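Local coordinates for protein YHDH (Escherichia coli, PDB 1O89) that probably catalyses the NADPH-dependent reduction of acrylyl-CoA to propanoyl-CoA, working as a homodimer of the zinc-containing alcohol dehydrogenase family, at residues A[41-46]-A[120-125]; A[49-54]-A[88-93]; A[55-60]-A[138-143]; A[100-105]-A[130-135]. All coordinates share one frame; numbering follows the deposited sequence.

Overall arrangement
All four contacts reach one mixed sheet, that of the GroES-like domain. Strand 51-59 runs through contacts 2 and 3, and strand 122-125 of contact 1 pairs with it on the edge away from strand 85-93. Contacts 1 and 2 have centres about 10 Å apart and share the charged group Glu43, Arg91 and Asp54. Contact 4 continues the sheet from strand 85-93, its centre about 10 Å from that of contact 2. Contact 3 packs helix 139-161 on the sheet, and Met133 of contact 4 touches that helix. Contacts 1 and 2 lie away from the NADP(+) site. Ser59 of contact 3 comes closer, with its side chain about 10 Å from that of Tyr62, which binds NADP(+).

Contact 1: residues A[41-46]-A[120-125]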
loop_
_atom_site.group_PDB
_atom_site.type_symbol
_atom_site.label_atom_id
_atom_site.label_comp_id
_atom_site.label_asym_id
_atom_site.label_seq_id
_atom_site.Cartn_x
_atom_site.Cartn_y
_atom_site.Cartn_z
ATOM N N LEU A 41 -41.506 -2.097 18.940
ATOM C CA LEU A 41 -40.592 -2.969 19.670
ATOM C C LEU A 41 -40.363 -2.431 21.072
ATOM O O LEU A 41 -40.179 -1.229 21.256
ATOM C CB LEU A 41 -39.252 -3.053 18.936
ATOM C CG LEU A 41 -39.275 -3.671 17.538
ATOM C CD1 LEU A 41 -37.907 -3.557 16.906
ATOM C CD2 LEU A 41 -39.715 -5.115 17.601
ATOM N N ASP A 42 -40.350 -3.327 22.053
ATOM C CA ASP A 42 -40.106 -2.934 23.433
ATOM C C ASP A 42 -38.647 -2.506 23.615
ATOM O O ASP A 42 -37.732 -3.102 23.036
ATOM C CB ASP A 42 -40.456 -4.089 24.377
ATOM C CG ASP A 42 -40.664 -3.633 25.809
ATOM O OD1 ASP A 42 -39.655 -3.370 26.497
ATOM O OD2 ASP A 42 -41.790 -3.510 26.335
ATOM N N GLU A 43 -38.444 -1.463 24.411
ATOM C CA GLU A 43 -37.105 -0.963 24.740
ATOM C C GLU A 43 -36.149 -2.050 25.255
ATOM O O GLU A 43 -34.938 -1.960 25.057
ATOM C CB GLU A 43 -37.191 0.145 25.801
ATOM C CG GLU A 43 -36.794 1.523 25.299
ATOM C CD GLU A 43 -37.397 2.631 26.140
ATOM O OE1 GLU A 43 -37.256 2.581 27.386
ATOM O OE2 GLU A 43 -38.018 3.548 25.554
ATOM N N SER A 44 -36.695 -3.055 25.933
ATOM C CA SER A 44 -35.889 -4.127 26.501
ATOM C C SER A 44 -35.209 -5.007 25.449
ATOM O O SER A 44 -34.246 -5.700 25.756
ATOM C CB SER A 44 -36.738 -4.989 27.447
ATOM O OG SER A 44 -37.814 -5.608 26.769
ATOM N N ARG A 45 -35.703 -4.971 24.215
ATOM C CA ARG A 45 -35.193 -5.828 23.150
ATOM C C ARG A 45 -33.965 -5.235 22.460
ATOM O O ARG A 45 -33.293 -5.931 21.710
ATOM C CB ARG A 45 -36.297 -6.129 22.126
ATOM C CG ARG A 45 -37.247 -7.266 22.561
ATOM C CD ARG A 45 -38.221 -7.730 21.470
ATOM N NE ARG A 45 -37.561 -8.483 20.394
ATOM C CZ ARG A 45 -38.042 -8.641 19.157
ATOM N NH1 ARG A 45 -39.205 -8.103 18.794
ATOM N NH2 ARG A 45 -37.353 -9.341 18.263
ATOM N N LEU A 46 -33.680 -3.955 22.715
ATOM C CA LEU A 46 -32.510 -3.294 22.147
ATOM C C LEU A 46 -31.246 -4.049 22.539
ATOM O O LEU A 46 -31.200 -4.618 23.618
ATOM C CB LEU A 46 -32.422 -1.842 22.628
ATOM C CG LEU A 46 -33.408 -0.848 21.996
ATOM C CD1 LEU A 46 -33.253 0.522 22.638
ATOM C CD2 LEU A 46 -33.247 -0.742 20.491
ATOM N N ALA A 120 -34.819 3.073 13.019
ATOM C CA ALA A 120 -35.559 2.857 14.247
ATOM C C ALA A 120 -35.535 4.151 15.051
ATOM O O ALA A 120 -34.623 4.956 14.880
ATOM C CB ALA A 120 -34.933 1.741 15.042
ATOM N N GLU A 121 -36.519 4.346 15.924
ATOM C CA GLU A 121 -36.580 5.557 16.749
ATOM C C GLU A 121 -35.491 5.566 17.811
ATOM O O GLU A 121 -35.132 6.625 18.322
ATOM C CB GLU A 121 -37.944 5.700 17.422
ATOM C CG GLU A 121 -39.061 5.960 16.425
ATOM C CD GLU A 121 -40.432 6.051 17.061
ATOM O OE1 GLU A 121 -40.645 5.503 18.166
ATOM O OE2 GLU A 121 -41.304 6.675 16.436
ATOM N N GLN A 122 -34.978 4.389 18.151
ATOM C CA GLN A 122 -33.893 4.297 19.111
ATOM C C GLN A 122 -32.860 3.283 18.677
ATOM O O GLN A 122 -33.205 2.262 18.084
ATOM C CB GLN A 122 -34.429 3.893 20.480
ATOM C CG GLN A 122 -35.592 4.735 21.007
ATOM C CD GLN A 122 -35.952 4.344 22.417
ATOM O OE1 GLN A 122 -35.099 3.861 23.150
ATOM N NE2 GLN A 122 -37.217 4.544 22.805
ATOM N N ALA A 123 -31.599 3.576 18.977
ATOM C CA ALA A 123 -30.496 2.642 18.802
ATOM C C ALA A 123 -29.656 2.613 20.080
ATOM O O ALA A 123 -29.450 3.644 20.708
ATOM C CB ALA A 123 -29.652 3.060 17.635
ATOM N N ARG A 124 -29.224 1.427 20.495
ATOM C CA ARG A 124 -28.339 1.268 21.650
ATOM C C ARG A 124 -26.991 0.750 21.146
ATOM O O ARG A 124 -26.915 -0.292 20.493
ATOM C CB ARG A 124 -28.941 0.314 22.689
ATOM C CG ARG A 124 -28.228 0.349 24.048
ATOM C CD ARG A 124 -28.938 -0.369 25.209
ATOM N NE ARG A 124 -30.281 0.155 25.463
ATOM C CZ ARG A 124 -31.244 -0.481 26.142
ATOM N NH1 ARG A 124 -31.041 -1.698 26.652
ATOM N NH2 ARG A 124 -32.427 0.113 26.314
ATOM N N VAL A 125 -25.948 1.513 21.436
ATOM C CA VAL A 125 -24.611 1.251 20.946
ATOM C C VAL A 125 -23.560 1.498 22.021
ATOM O O VAL A 125 -23.847 2.070 23.073
ATOM C CB VAL A 125 -24.297 2.157 19.743
ATOM C CG1 VAL A 125 -25.235 1.825 18.557
ATOM C CG2 VAL A 125 -24.398 3.641 20.117
#
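Leu46 and Arg124 bury the most surface here, and their side chains cross at about a right angle. CB of Leu46 sits over the centre of one face of the Arg124 guanidinium, 3.9 Å from CZ. Farther out, Leu46 CD1 lies 3.8 Å from Arg124 NH2. Arg124 reaches this place with CG anti to its backbone N (chi1 -167°) and a bend at chi3, which turns the guanidinium under the leucine. Its NE is hydrogen-bonded to Thr52 OG1, so the flat group has a polar anchor as well as an apolar lid. The carbonyl O of Glu43 stands 3.5 Å from NH2, obliquely to the guanidinium plane.

Gln122 is the third main partner. Its extended side chain carries the amide to Glu43, and NE2 donates to Glu43 OE2 at 3.0 Å. The bond is almost straight, 173° at the hydrogen. The acceptor lies in the amide plane, whereas the donor meets OE2 on its anti side, somewhat out of the carboxylate plane. Leu46 CD1 lies 3.8 Å from Gln122 OE1, which is buried without a polar partner in the model. Glu43 OE2 also forms a salt bridge with Arg91, so one oxygen serves an amide and a charged group.

Within 41-46, Asp42 OD1 accepts from Ser44 N at 3.0 Å and from Ser44 OG. The first bond closes an Asx turn at the start of the 3-10 segment 43-45. This turn lies against strand 122-125, a strand of the GroES-like domain sheet found in the alcohol dehydrogenase family.

Contact 2: residues A[49-54]-A[88-93]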
loop_
_atom_site.group_PDB
_atom_site.type_symbol
_atom_site.label_atom_id
_atom_site.label_comp_id
_atom_site.label_asym_id
_atom_site.label_seq_id
_atom_site.Cartn_x
_atom_site.Cartn_y
_atom_site.Cartn_z
ATOM N N GLY A 49 -25.471 -2.082 25.102
ATOM C CA GLY A 49 -24.787 -0.822 24.841
ATOM C C GLY A 49 -24.980 0.141 26.005
ATOM O O GLY A 49 -25.965 0.046 26.746
ATOM N N ASP A 50 -24.030 1.060 26.179
ATOM C CA ASP A 50 -24.093 2.037 27.278
ATOM C C ASP A 50 -24.588 3.427 26.844
ATOM O O ASP A 50 -24.656 4.337 27.658
ATOM C CB ASP A 50 -22.745 2.144 28.023
ATOM C CG ASP A 50 -21.553 2.244 27.092
ATOM O OD1 ASP A 50 -21.713 2.717 25.949
ATOM O OD2 ASP A 50 -20.409 1.865 27.424
ATOM N N VAL A 51 -24.940 3.586 25.571
ATOM C CA VAL A 51 -25.536 4.830 25.090
ATOM C C VAL A 51 -26.746 4.509 24.235
ATOM O O VAL A 51 -26.648 3.765 23.253
ATOM C CB VAL A 51 -24.548 5.689 24.266
ATOM C CG1 VAL A 51 -25.153 7.059 23.967
ATOM C CG2 VAL A 51 -23.219 5.840 24.997
ATOM N N THR A 52 -27.891 5.064 24.625
ATOM C CA THR A 52 -29.099 5.012 23.817
ATOM C C THR A 52 -29.310 6.357 23.119
ATOM O O THR A 52 -29.216 7.406 23.750
ATOM C CB THR A 52 -30.301 4.638 24.691
ATOM O OG1 THR A 52 -30.045 3.383 25.319
ATOM C CG2 THR A 52 -31.548 4.369 23.850
ATOM N N VAL A 53 -29.577 6.305 21.816
ATOM C CA VAL A 53 -29.757 7.496 20.989
ATOM C C VAL A 53 -31.179 7.525 20.396
ATOM O O VAL A 53 -31.666 6.519 19.859
ATOM C CB VAL A 53 -28.727 7.529 19.831
ATOM C CG1 VAL A 53 -28.876 8.796 19.000
ATOM C CG2 VAL A 53 -27.302 7.402 20.367
ATOM N N ASP A 54 -31.842 8.673 20.559
ATOM C CA ASP A 54 -33.072 9.025 19.838
ATOM C C ASP A 54 -32.711 9.425 18.414
ATOM O O ASP A 54 -32.180 10.507 18.175
ATOM C CB ASP A 54 -33.785 10.206 20.505
ATOM C CG ASP A 54 -34.425 9.836 21.828
ATOM O OD1 ASP A 54 -34.985 8.728 21.940
ATOM O OD2 ASP A 54 -34.410 10.593 22.814
ATOM N N GLY A 88 -28.664 11.619 15.692
ATOM C CA GLY A 88 -29.755 12.139 16.478
ATOM C C GLY A 88 -29.275 12.652 17.811
ATOM O O GLY A 88 -28.196 13.220 17.902
ATOM N N THR A 89 -30.093 12.429 18.837
ATOM C CA THR A 89 -29.925 12.975 20.184
ATOM C C THR A 89 -29.736 11.847 21.197
ATOM O O THR A 89 -30.486 10.878 21.181
ATOM C CB THR A 89 -31.194 13.735 20.550
ATOM O OG1 THR A 89 -31.203 14.993 19.873
ATOM C CG2 THR A 89 -31.218 14.090 22.002
ATOM N N VAL A 90 -28.779 12.007 22.108
ATOM C CA VAL A 90 -28.556 11.037 23.172
ATOM C C VAL A 90 -29.745 11.042 24.137
ATOM O O VAL A 90 -30.102 12.075 24.684
ATOM C CB VAL A 90 -27.241 11.342 23.949
ATOM C CG1 VAL A 90 -27.108 10.454 25.180
ATOM C CG2 VAL A 90 -26.024 11.169 23.038
ATOM N N ARG A 91 -30.364 9.880 24.319
ATOM C CA ARG A 91 -31.454 9.696 25.278
ATOM C C ARG A 91 -30.896 9.412 26.672
ATOM O O ARG A 91 -31.138 10.176 27.608
ATOM C CB ARG A 91 -32.373 8.548 24.826
ATOM C CG ARG A 91 -33.395 8.097 25.879
ATOM C CD ARG A 91 -34.334 6.992 25.418
ATOM N NE ARG A 91 -35.412 7.553 24.613
ATOM C CZ ARG A 91 -36.705 7.274 24.744
ATOM N NH1 ARG A 91 -37.156 6.436 25.673
ATOM N NH2 ARG A 91 -37.567 7.870 23.927
ATOM N N THR A 92 -30.177 8.301 26.813
ATOM C CA THR A 92 -29.530 7.953 28.082
ATOM C C THR A 92 -28.095 7.548 27.838
ATOM O O THR A 92 -27.762 7.078 26.760
ATOM C CB THR A 92 -30.257 6.788 28.785
ATOM O OG1 THR A 92 -31.660 6.841 28.516
ATOM C CG2 THR A 92 -30.183 6.932 30.290
ATOM N N SER A 93 -27.258 7.705 28.859
ATOM C CA SER A 93 -25.849 7.344 28.757
ATOM C C SER A 93 -25.234 6.964 30.104
ATOM O O SER A 93 -25.389 7.683 31.078
ATOM C CB SER A 93 -25.058 8.504 28.147
ATOM O OG SER A 93 -23.699 8.148 27.954
#
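Val51 to Asp54 pair with Gly88 to Ser93 as antiparallel neighbours in the sheet of the GroES-like domain, with a classic beta bulge between them. Arg91 and Thr92 both face Thr52 at the bulge. Thr52 O accepts from Arg91 N at 2.8 Å and more weakly from Thr92 N, while Thr52 N donates to Thr92 O. Beyond the bulge, Asp54 and Thr89 form a hydrogen-bonded pair through two backbone bonds.

Side-chain packing lies on the face carrying Val51, Val53 and Val90. CG1 of Val51 meets CG1 of Val90 at 4.1 Å, the two side chains crossing at a slant. Val53 CG1 lies 3.4 Å from the carbonyl O of Thr89. Val104 of the next strand touches both Val53 and Val90.

The charged contact is near the other face. Arg91 runs out from the strand with CG opposite the backbone N across the CA-CB bond (chi1 169°), then bends at chi3 beside Thr52 CG2. The carboxylate of Asp54 stands at the guanidinium edge, the two planes 79° apart. Arg91 NE donates to the syn side of Asp54 OD1 at 3.0 Å, and NH2 adds a weak bond to the same oxygen at 3.4 Å.

Contact 3: residues A[55-60]-A[138-143]; sequences VHWSSL and DARKAM
Trp57 lies against the first turn of helix 139-161, and most of the contact is apolar. CB of Ala139 meets the indole at its edge, 3.6 Å from Trp57 CD1. Arg140 covers one face of the ring. Its CB stands 4.0 Å from the centroid of the Trp57 five-membered ring, 17° off the normal, a CH-pi contact. The chain is extended from CG to NE, so its methylenes follow the indole outward and CD reaches 3.6 Å from CZ2 of Trp57. The guanidinium stands nearly upright to the ring, its edge toward the six-membered part, and NE forms a salt bridge with Glu318.

Strand 55-59 and the helix segment 139-143 run almost parallel, their axes 16° apart, and the helix packs on the sheet of the GroES-like domain. Leu341 of strand 340-343 touches both Trp57 and Met143.

Met143 folds back at chi2 and chi3, bringing CG to 3.8 Å from Trp57 CB and SD to 3.8 Å from Ser59 OG.

No hydrogen bond crosses between the segments. At the helix start, Asp138 is the N-cap, and its OD1 accepts from Lys141 N at 2.9 Å, nearly along the C-O axis of the carboxylate.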
loop_
_atom_site.group_PDB
_atom_site.type_symbol
_atom_site.label_atom_id
_atom_site.label_comp_id
_atom_site.label_asym_id
_atom_site.label_seq_id
_atom_site.Cartn_x
_atom_site.Cartn_y
_atom_site.Cartn_z
ATOM N N VAL A 55 -32.976 8.533 17.474
ATOM C CA VAL A 55 -32.585 8.732 16.092
ATOM C C VAL A 55 -33.542 9.721 15.451
ATOM O O VAL A 55 -34.772 9.655 15.619
ATOM C CB VAL A 55 -32.560 7.387 15.336
ATOM C CG1 VAL A 55 -32.137 7.566 13.875
ATOM C CG2 VAL A 55 -31.626 6.433 16.034
ATOM N N HIS A 56 -32.968 10.698 14.773
ATOM C CA HIS A 56 -33.755 11.706 14.087
ATOM C C HIS A 56 -33.660 11.479 12.579
ATOM O O HIS A 56 -34.646 11.636 11.870
ATOM C CB HIS A 56 -33.239 13.095 14.451
ATOM C CG HIS A 56 -33.428 13.458 15.890
ATOM N ND1 HIS A 56 -34.568 13.138 16.600
ATOM C CD2 HIS A 56 -32.641 14.160 16.742
ATOM C CE1 HIS A 56 -34.469 13.615 17.829
ATOM N NE2 HIS A 56 -33.308 14.239 17.942
ATOM N N TRP A 57 -32.459 11.137 12.107
ATOM C CA TRP A 57 -32.191 10.855 10.690
ATOM C C TRP A 57 -31.342 9.605 10.523
ATOM O O TRP A 57 -30.388 9.380 11.277
ATOM C CB TRP A 57 -31.451 12.026 10.010
ATOM C CG TRP A 57 -32.245 13.294 9.870
ATOM C CD1 TRP A 57 -32.200 14.382 10.696
ATOM C CD2 TRP A 57 -33.199 13.617 8.841
ATOM N NE1 TRP A 57 -33.068 15.350 10.254
ATOM C CE2 TRP A 57 -33.685 14.918 9.111
ATOM C CE3 TRP A 57 -33.680 12.947 7.708
ATOM C CZ2 TRP A 57 -34.645 15.553 8.310
ATOM C CZ3 TRP A 57 -34.633 13.584 6.901
ATOM C CH2 TRP A 57 -35.105 14.874 7.211
ATOM N N SER A 58 -31.682 8.802 9.527
ATOM C CA SER A 58 -30.817 7.720 9.052
ATOM C C SER A 58 -30.778 7.836 7.515
ATOM O O SER A 58 -31.013 8.931 6.975
ATOM C CB SER A 58 -31.352 6.365 9.530
ATOM O OG SER A 58 -30.465 5.280 9.240
ATOM N N SER A 59 -30.509 6.718 6.836
ATOM C CA SER A 59 -30.304 6.648 5.380
ATOM C C SER A 59 -30.613 5.265 4.834
ATOM O O SER A 59 -30.673 4.284 5.576
ATOM C CB SER A 59 -28.819 6.843 4.995
ATOM O OG SER A 59 -28.174 7.779 5.819
ATOM N N LEU A 60 -30.721 5.205 3.511
ATOM C CA LEU A 60 -30.680 3.959 2.781
ATOM C C LEU A 60 -29.405 3.932 1.944
ATOM O O LEU A 60 -29.433 4.260 0.760
ATOM C CB LEU A 60 -31.903 3.819 1.873
ATOM C CG LEU A 60 -33.272 3.498 2.473
ATOM C CD1 LEU A 60 -34.132 2.816 1.426
ATOM C CD2 LEU A 60 -33.196 2.629 3.743
ATOM N N ASP A 138 -25.076 19.200 11.236
ATOM C CA ASP A 138 -26.234 18.695 11.988
ATOM C C ASP A 138 -26.595 17.270 11.529
ATOM O O ASP A 138 -25.937 16.693 10.653
ATOM C CB ASP A 138 -27.429 19.670 11.889
ATOM C CG ASP A 138 -27.968 19.828 10.461
ATOM O OD1 ASP A 138 -27.874 18.881 9.657
ATOM O OD2 ASP A 138 -28.537 20.864 10.053
ATOM N N ALA A 139 -27.624 16.696 12.148
ATOM C CA ALA A 139 -28.053 15.324 11.869
ATOM C C ALA A 139 -28.348 15.082 10.377
ATOM O O ALA A 139 -27.880 14.124 9.796
ATOM C CB ALA A 139 -29.300 15.006 12.718
ATOM N N ARG A 140 -29.111 15.974 9.755
ATOM C CA ARG A 140 -29.476 15.798 8.354
ATOM C C ARG A 140 -28.246 15.842 7.449
ATOM O O ARG A 140 -28.055 14.961 6.626
ATOM C CB ARG A 140 -30.491 16.860 7.917
ATOM C CG ARG A 140 -31.177 16.577 6.590
ATOM C CD ARG A 140 -32.380 17.490 6.319
ATOM N NE ARG A 140 -33.052 17.141 5.077
ATOM C CZ ARG A 140 -32.651 17.519 3.858
ATOM N NH1 ARG A 140 -31.555 18.259 3.679
ATOM N NH2 ARG A 140 -33.356 17.146 2.797
ATOM N N LYS A 141 -27.422 16.872 7.607
ATOM C CA LYS A 141 -26.206 17.018 6.817
ATOM C C LYS A 141 -25.290 15.815 7.018
ATOM O O LYS A 141 -24.698 15.320 6.067
ATOM C CB LYS A 141 -25.451 18.302 7.194
ATOM C CG LYS A 141 -26.160 19.592 6.818
ATOM C CD LYS A 141 -25.343 20.813 7.247
ATOM C CE LYS A 141 -25.958 22.120 6.755
ATOM N NZ LYS A 141 -24.929 23.209 6.605
ATOM N N ALA A 142 -25.183 15.341 8.251
ATOM C CA ALA A 142 -24.315 14.206 8.550
ATOM C C ALA A 142 -24.766 12.961 7.797
ATOM O O ALA A 142 -23.952 12.190 7.338
ATOM C CB ALA A 142 -24.269 13.929 10.046
ATOM N N MET A 143 -26.063 12.765 7.660
ATOM C CA MET A 143 -26.553 11.603 6.933
ATOM C C MET A 143 -26.475 11.780 5.430
ATOM O O MET A 143 -26.384 10.795 4.722
ATOM C CB MET A 143 -27.975 11.264 7.367
ATOM C CG MET A 143 -28.042 10.859 8.823
ATOM S SD MET A 143 -27.093 9.361 9.101
ATOM C CE MET A 143 -25.596 9.957 9.758
#

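Contact 4: residues A[100-105]-A[130-135]; sequences AGQEVL and LVAMPQ
Leu105 and Val131 form an antiparallel hydrogen-bonded pair, with Leu105 N to Val131 O and Val131 N to Leu105 O both at 2.9 Å, one further bond runs from Met133 N to Glu103 O at 3.2 Å, and residues 102-105 and 130-134, taken end to end, run 102° apart.

Leu105 buries the most surface. Its CG sits between the backbone N and the carbonyl carbon (chi1 74°), and the two methyls part from there to different partners. CD2 lies alongside Val131, 3.8 Å from its CB, the two side chains pointing the same way. CD1 meets Pro134 CD at 3.7 Å, where the side chains cross at about a right angle. Met133 CB packs 3.6 Å from Glu103 CG. From there the methionine bends at chi2 and chi3, its sulfur SD 4.1 Å from Leu105 CD1. Val104 and Ala132 form a non-hydrogen-bonded pair, but their side chains diverge. Val104 CG2 meets Leu130 CD2 at 4.0 Å.

Strand 103-107 pairs with strand 85-93 as well as with strand 131-132 in the GroES-like domain sheet. Val104 and Leu130 turn to Val53 of strand 51-59 and to Phe98. Leu105, Val131 and Pro134 instead meet Trp300 of helix 293-306, and Met133 reaches Ala142 of helix 139-161.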
loop_
_atom_site.group_PDB
_atom_site.type_symbol
_atom_site.label_atom_id
_atom_site.label_comp_id
_atom_site.label_asym_id
_atom_site.label_seq_id
_atom_site.Cartn_x
_atom_site.Cartn_y
_atom_site.Cartn_z
ATOM N N ALA A 100 -27.406 13.314 28.008
ATOM C CA ALA A 100 -28.742 13.452 27.435
ATOM C C ALA A 100 -28.907 14.778 26.684
ATOM O O ALA A 100 -28.529 15.835 27.193
ATOM C CB ALA A 100 -29.793 13.343 28.538
ATOM N N GLY A 101 -29.465 14.718 25.475
ATOM C CA GLY A 101 -29.689 15.902 24.658
ATOM C C GLY A 101 -28.585 16.216 23.651
ATOM O O GLY A 101 -28.795 17.011 22.738
ATOM N N GLN A 102 -27.421 15.593 23.813
ATOM C CA GLN A 102 -26.273 15.824 22.933
ATOM C C GLN A 102 -26.469 15.203 21.552
ATOM O O GLN A 102 -26.743 14.005 21.439
ATOM C CB GLN A 102 -25.029 15.211 23.561
ATOM C CG GLN A 102 -23.751 15.438 22.800
ATOM C CD GLN A 102 -22.547 14.815 23.496
ATOM O OE1 GLN A 102 -22.695 14.043 24.441
ATOM N NE2 GLN A 102 -21.354 15.148 23.024
ATOM N N GLU A 103 -26.304 15.998 20.502
ATOM C CA GLU A 103 -26.335 15.433 19.161
ATOM C C GLU A 103 -25.049 14.653 18.852
ATOM O O GLU A 103 -23.937 15.077 19.192
ATOM C CB GLU A 103 -26.677 16.450 18.057
ATOM C CG GLU A 103 -25.996 17.808 18.110
ATOM C CD GLU A 103 -26.961 18.975 17.909
ATOM O OE1 GLU A 103 -28.149 18.713 17.609
ATOM O OE2 GLU A 103 -26.538 20.159 18.063
ATOM N N VAL A 104 -25.248 13.488 18.247
ATOM C CA VAL A 104 -24.185 12.580 17.866
ATOM C C VAL A 104 -24.504 11.981 16.494
ATOM O O VAL A 104 -25.630 12.061 16.003
ATOM C CB VAL A 104 -24.007 11.420 18.913
ATOM C CG1 VAL A 104 -23.476 11.945 20.232
ATOM C CG2 VAL A 104 -25.316 10.642 19.137
ATOM N N LEU A 105 -23.497 11.398 15.866
ATOM C CA LEU A 105 -23.732 10.522 14.724
ATOM C C LEU A 105 -22.972 9.226 14.865
ATOM O O LEU A 105 -22.101 9.077 15.725
ATOM C CB LEU A 105 -23.447 11.235 13.386
ATOM C CG LEU A 105 -22.084 11.595 12.777
ATOM C CD1 LEU A 105 -21.518 12.821 13.426
ATOM C CD2 LEU A 105 -21.046 10.455 12.720
ATOM N N LEU A 130 -19.637 6.020 18.713
ATOM C CA LEU A 130 -20.284 7.289 18.347
ATOM C C LEU A 130 -19.303 8.409 18.098
ATOM O O LEU A 130 -18.188 8.407 18.596
ATOM C CB LEU A 130 -21.245 7.764 19.438
ATOM C CG LEU A 130 -22.461 6.901 19.732
ATOM C CD1 LEU A 130 -22.966 7.244 21.118
ATOM C CD2 LEU A 130 -23.550 7.119 18.697
ATOM N N VAL A 131 -19.764 9.392 17.345
ATOM C CA VAL A 131 -19.010 10.599 17.106
ATOM C C VAL A 131 -19.832 11.789 17.584
ATOM O O VAL A 131 -20.984 11.968 17.165
ATOM C CB VAL A 131 -18.676 10.763 15.611
ATOM C CG1 VAL A 131 -17.874 12.048 15.374
ATOM C CG2 VAL A 131 -17.918 9.549 15.108
ATOM N N ALA A 132 -19.234 12.599 18.457
ATOM C CA ALA A 132 -19.834 13.865 18.871
ATOM C C ALA A 132 -20.071 14.713 17.630
ATOM O O ALA A 132 -19.181 14.840 16.795
ATOM C CB ALA A 132 -18.926 14.594 19.846
ATOM N N MET A 133 -21.277 15.266 17.504
ATOM C CA MET A 133 -21.648 16.041 16.325
ATOM C C MET A 133 -20.595 17.119 16.163
ATOM O O MET A 133 -20.441 17.940 17.054
ATOM C CB MET A 133 -23.038 16.676 16.480
ATOM C CG MET A 133 -23.606 17.315 15.206
ATOM S SD MET A 133 -24.069 16.035 13.936
ATOM C CE MET A 133 -23.288 16.541 12.751
ATOM N N PRO A 134 -19.839 17.096 15.065
ATOM C CA PRO A 134 -18.824 18.130 14.819
ATOM C C PRO A 134 -19.445 19.504 14.590
ATOM O O PRO A 134 -20.558 19.598 14.054
ATOM C CB PRO A 134 -18.125 17.648 13.538
ATOM C CG PRO A 134 -18.527 16.236 13.367
ATOM C CD PRO A 134 -19.866 16.101 13.978
ATOM N N GLN A 135 -18.724 20.549 14.989
ATOM C CA GLN A 135 -19.171 21.917 14.777
ATOM C C GLN A 135 -19.344 22.160 13.286
ATOM O O GLN A 135 -18.464 21.833 12.493
ATOM C CB GLN A 135 -18.154 22.917 15.343
ATOM C CG GLN A 135 -17.986 22.858 16.866
ATOM C CD GLN A 135 -17.235 24.064 17.425
ATOM O OE1 GLN A 135 -17.822 24.907 18.110
ATOM N NE2 GLN A 135 -15.934 24.146 17.134
#